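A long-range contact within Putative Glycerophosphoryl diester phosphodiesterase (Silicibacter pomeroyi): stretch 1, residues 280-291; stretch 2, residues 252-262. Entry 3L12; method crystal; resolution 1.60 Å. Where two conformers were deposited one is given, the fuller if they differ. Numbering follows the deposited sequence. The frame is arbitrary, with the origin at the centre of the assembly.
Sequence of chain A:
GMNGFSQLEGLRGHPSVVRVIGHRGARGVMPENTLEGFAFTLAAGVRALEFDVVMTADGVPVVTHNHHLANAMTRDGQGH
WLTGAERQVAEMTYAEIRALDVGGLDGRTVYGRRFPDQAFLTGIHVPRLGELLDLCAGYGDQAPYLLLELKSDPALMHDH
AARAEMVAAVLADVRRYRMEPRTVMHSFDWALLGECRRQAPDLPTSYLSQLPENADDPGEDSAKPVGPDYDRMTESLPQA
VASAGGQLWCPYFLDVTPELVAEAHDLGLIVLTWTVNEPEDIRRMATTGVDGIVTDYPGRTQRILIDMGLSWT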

# COMPACT_ATOMS: atom_id res chain seq x y z
N GLU A 280 0.79 -13.00 15.63
CA GLU A 280 1.42 -13.74 16.72
C GLU A 280 2.83 -14.21 16.35
O GLU A 280 3.66 -14.37 17.24
CB GLU A 280 0.57 -14.96 17.17
CG GLU A 280 -0.82 -14.67 17.84
CD GLU A 280 -1.84 -15.84 17.69
OE1 GLU A 280 -2.71 -16.02 18.59
OE2 GLU A 280 -1.77 -16.58 16.66
N ASP A 281 3.08 -14.47 15.06
CA ASP A 281 4.42 -14.88 14.57
C ASP A 281 5.37 -13.69 14.56
O ASP A 281 6.50 -13.79 15.02
CB ASP A 281 4.35 -15.50 13.20
CG ASP A 281 3.53 -16.82 13.16
OD1 ASP A 281 3.43 -17.53 14.18
OD2 ASP A 281 2.97 -17.11 12.07
N ILE A 282 4.86 -12.55 14.12
CA ILE A 282 5.68 -11.30 14.13
C ILE A 282 6.12 -10.98 15.54
O ILE A 282 7.31 -10.79 15.83
CB ILE A 282 4.94 -10.15 13.47
CG1 ILE A 282 4.68 -10.42 11.99
CG2 ILE A 282 5.70 -8.82 13.65
CD1 ILE A 282 3.62 -9.51 11.34
N ARG A 283 5.15 -10.99 16.46
CA ARG A 283 5.42 -10.76 17.86
C ARG A 283 6.43 -11.75 18.45
O ARG A 283 7.35 -11.35 19.13
CB ARG A 283 4.10 -10.76 18.67
CG ARG A 283 4.24 -10.43 20.11
CD ARG A 283 2.89 -10.17 20.76
NE ARG A 283 2.24 -8.97 20.25
CZ ARG A 283 2.40 -7.74 20.78
NH1 ARG A 283 3.11 -7.53 21.87
NH2 ARG A 283 1.75 -6.72 20.24
N ARG A 284 6.24 -13.04 18.19
CA ARG A 284 7.14 -14.08 18.72
C ARG A 284 8.56 -13.90 18.18
O ARG A 284 9.53 -14.02 18.96
CB ARG A 284 6.63 -15.50 18.39
CG ARG A 284 7.44 -16.59 19.05
CD ARG A 284 6.82 -17.94 18.88
NE ARG A 284 6.92 -18.41 17.50
CZ ARG A 284 5.95 -18.34 16.59
NH1 ARG A 284 4.75 -17.83 16.89
NH2 ARG A 284 6.19 -18.77 15.35
N MSE A 285 8.69 -13.56 16.89
CA MSE A 285 10.00 -13.36 16.30
C MSE A 285 10.71 -12.14 16.91
O MSE A 285 11.88 -12.21 17.23
CB MSE A 285 9.99 -13.24 14.76
CG MSE A 285 9.66 -14.49 14.03
SE MSE A 285 10.86 -16.01 14.44
CE MSE A 285 9.89 -16.81 15.87
N ALA A 286 9.97 -11.04 17.09
CA ALA A 286 10.54 -9.88 17.77
C ALA A 286 11.09 -10.26 19.16
O ALA A 286 12.18 -9.82 19.55
CB ALA A 286 9.53 -8.69 17.85
N THR A 287 10.29 -10.99 19.95
CA THR A 287 10.66 -11.39 21.31
C THR A 287 11.92 -12.26 21.37
O THR A 287 12.71 -12.24 22.31
CB THR A 287 9.50 -12.17 21.96
OG1 THR A 287 8.34 -11.33 21.98
CG2 THR A 287 9.80 -12.60 23.38
N THR A 288 12.34 -13.27 20.02
CA THR A 288 13.48 -14.13 19.98
C THR A 288 14.74 -13.28 19.94
O THR A 288 15.84 -13.77 20.20
CB THR A 288 13.48 -15.07 18.78
OG1 THR A 288 13.60 -14.29 17.59
CG2 THR A 288 12.20 -15.89 18.75
N GLY A 289 14.62 -12.01 19.59
CA GLY A 289 15.84 -11.24 19.47
C GLY A 289 16.47 -11.23 18.06
O GLY A 289 17.58 -10.80 17.92
N VAL A 290 15.75 -11.67 17.03
CA VAL A 290 16.28 -11.59 15.67
C VAL A 290 16.60 -10.14 15.36
O VAL A 290 15.96 -9.19 15.92
CB VAL A 290 15.30 -12.19 14.60
CG1 VAL A 290 15.06 -13.68 14.84
CG2 VAL A 290 13.96 -11.40 14.55
N ASP A 291 17.56 -9.96 14.48
CA ASP A 291 17.96 -8.63 14.05
C ASP A 291 16.90 -8.01 13.15
O ASP A 291 16.72 -6.79 13.19
CB ASP A 291 19.26 -8.69 13.29
CG ASP A 291 20.40 -9.10 14.17
OD1 ASP A 291 20.67 -10.33 14.24
OD2 ASP A 291 20.96 -8.23 14.81
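Stretch 2 (252-262) YFLDVTPELVA

Stretch 2 runs along one flank of the helix of stretch 1 in the same general sense: Phe-253 lies level with Met-285 (CA to CA 7.4 Å), Pro-258 with Thr-288 (CA to CA 4.7 Å) and Val-261 with Val-290 (CA to CA 6.5 Å). It starts with a short 3-10 segment, 253-255, whose bonds from Asp-255 N to Tyr-252 O (2.9 Å) and from Val-256 N to Phe-253 O (3.2 Å) close a compact turn. The chain then extends through Val-256 and Thr-257 before a helix begins at Pro-258; Thr-257 caps it, with OG1 accepting from Leu-260 N at 3.1 Å.

The side chains of Asp-281, Arg-284, Met-285 and Thr-288, recurring at helical spacing, start toward stretch 2 and form the surface on which it rests. Phe-253, chi1 p, sets its ring beside Asp-281 and Arg-284: CE2 is 3.4 Å from Asp-281 OD2, and Arg-284 NH2 meets the ring at its edge, 3.9 Å from CD2. Asp-281 and Arg-284 are themselves joined by a salt bridge, NH1 to OD1 at 3.0 Å. The selenium of Met-285 (selenomethionine) fills the hollow between Phe-253 and Val-256, with SE 3.9 Å from Phe-253 CB and 3.8 Å from Val-256 CG1. That same CG1 is also 4.1 Å from Thr-288 OG1 and 4.4 Å from Val-290 CG1, so one methyl touches three residues of stretch 1.

Farther along, Thr-288 wedges against the start of the second helix: its CG2 is 4.3 Å from Pro-258 CG, and its OG1, 4.1 Å from Val-261 CG2, donates to Met-285 O at 2.7 Å. Gly-289, with positive phi, is the first residue to leave helical phi/psi, in a Schellman motif. A CB here would point toward stretch 2, 4.2 Å from Val-261 CG1, and would be jammed against the preceding carbonyl; the backbone angles alone call for glycine. Val-261 presses into this bend, its CG1 3.8 Å from Thr-288 O and its CG2 3.8 Å from Val-290 CG1.

No direct hydrogen bond crosses the contact, which buries 427 Å² in all; water supplies the polar links. One water donates to Phe-253 O (2.8 Å) and accepts from Arg-284 NH2 (2.7 Å). A second accepts from Arg-284 NE (2.9 Å) and reaches Val-256 O (3.3 Å) weakly, while a third donates to both Pro-258 O and Thr-288 O, each at 2.8 Å.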

# COMPACT_ATOMS: atom_id res chain seq x y z
N TYR A 252 14.05 -19.76 8.00
CA TYR A 252 12.61 -19.69 7.94
C TYR A 252 12.09 -19.61 9.39
O TYR A 252 12.63 -20.25 10.29
CB TYR A 252 12.07 -20.92 7.25
CG TYR A 252 10.57 -20.91 7.08
CD1 TYR A 252 9.96 -19.99 6.25
CD2 TYR A 252 9.79 -21.90 7.68
CE1 TYR A 252 8.58 -20.00 6.07
CE2 TYR A 252 8.41 -21.91 7.49
CZ TYR A 252 7.83 -20.95 6.70
OH TYR A 252 6.46 -20.96 6.51
N PHE A 253 11.05 -18.82 9.59
CA PHE A 253 10.66 -18.49 10.98
C PHE A 253 10.23 -19.69 11.83
O PHE A 253 10.42 -19.66 13.03
CB PHE A 253 9.62 -17.36 11.02
CG PHE A 253 8.22 -17.79 10.67
CD1 PHE A 253 7.83 -17.86 9.37
CD2 PHE A 253 7.30 -18.08 11.65
CE1 PHE A 253 6.55 -18.23 9.00
CE2 PHE A 253 6.02 -18.48 11.27
CZ PHE A 253 5.65 -18.53 9.96
N LEU A 254 9.68 -20.73 11.23
CA LEU A 254 9.29 -21.92 12.04
C LEU A 254 10.48 -22.67 12.54
O LEU A 254 10.34 -23.52 13.43
CB LEU A 254 8.40 -22.87 11.25
CG LEU A 254 7.00 -22.35 10.95
CD1 LEU A 254 6.19 -23.36 10.18
CD2 LEU A 254 6.35 -21.98 12.25
N ASP A 255 11.68 -22.34 12.03
CA ASP A 255 12.88 -23.05 12.42
C ASP A 255 13.65 -22.31 13.50
O ASP A 255 14.65 -22.80 13.98
CB ASP A 255 13.85 -23.21 11.22
CG ASP A 255 13.24 -23.86 10.02
OD1 ASP A 255 12.19 -24.56 10.10
OD2 ASP A 255 13.85 -23.72 8.93
N VAL A 256 13.18 -21.13 13.90
CA VAL A 256 13.88 -20.28 14.83
C VAL A 256 13.52 -20.56 16.28
O VAL A 256 12.36 -20.82 16.60
CB VAL A 256 13.51 -18.81 14.55
CG1 VAL A 256 13.96 -17.83 15.65
CG2 VAL A 256 14.03 -18.38 13.17
N THR A 257 14.54 -20.53 17.13
CA THR A 257 14.37 -20.64 18.59
C THR A 257 15.28 -19.56 19.15
O THR A 257 16.21 -19.13 18.48
CB THR A 257 14.80 -21.99 19.13
OG1 THR A 257 16.19 -22.20 18.83
CG2 THR A 257 13.99 -23.10 18.50
N PRO A 258 15.02 -19.08 20.37
CA PRO A 258 15.91 -18.03 20.89
C PRO A 258 17.34 -18.50 21.14
O PRO A 258 18.27 -17.69 21.06
CB PRO A 258 15.25 -17.64 22.21
CG PRO A 258 13.86 -18.05 22.07
CD PRO A 258 13.84 -19.27 21.23
N GLU A 259 17.48 -19.78 21.45
CA GLU A 259 18.78 -20.39 21.68
C GLU A 259 19.57 -20.40 20.36
O GLU A 259 20.76 -20.03 20.37
CB GLU A 259 18.68 -21.78 22.34
CG GLU A 259 17.50 -22.71 21.92
CD GLU A 259 16.10 -22.27 22.47
OE1 GLU A 259 15.13 -23.04 22.36
OE2 GLU A 259 15.97 -21.15 23.00
N LEU A 260 18.92 -20.78 19.24
CA LEU A 260 19.60 -20.74 17.93
C LEU A 260 19.98 -19.30 17.57
O LEU A 260 21.06 -19.07 17.07
CB LEU A 260 18.78 -21.37 16.79
CG LEU A 260 18.79 -22.89 16.65
CD1 LEU A 260 17.60 -23.42 15.83
CD2 LEU A 260 20.17 -23.40 16.07
N VAL A 261 19.11 -18.32 17.86
CA VAL A 261 19.43 -16.91 17.59
C VAL A 261 20.61 -16.44 18.44
O VAL A 261 21.54 -15.78 17.94
CB VAL A 261 18.21 -15.96 17.80
CG1 VAL A 261 18.68 -14.49 17.81
CG2 VAL A 261 17.10 -16.24 16.77
N ALA A 262 20.61 -16.77 19.73
CA ALA A 262 21.75 -16.40 20.57
C ALA A 262 23.05 -17.13 20.14
O ALA A 262 24.13 -16.53 20.16
CB ALA A 262 21.43 -16.67 22.05
O HOH W 1 8.58 -20.09 15.03
O HOH W 2 9.47 -19.73 17.89
O HOH W 3 18.16 -14.89 21.28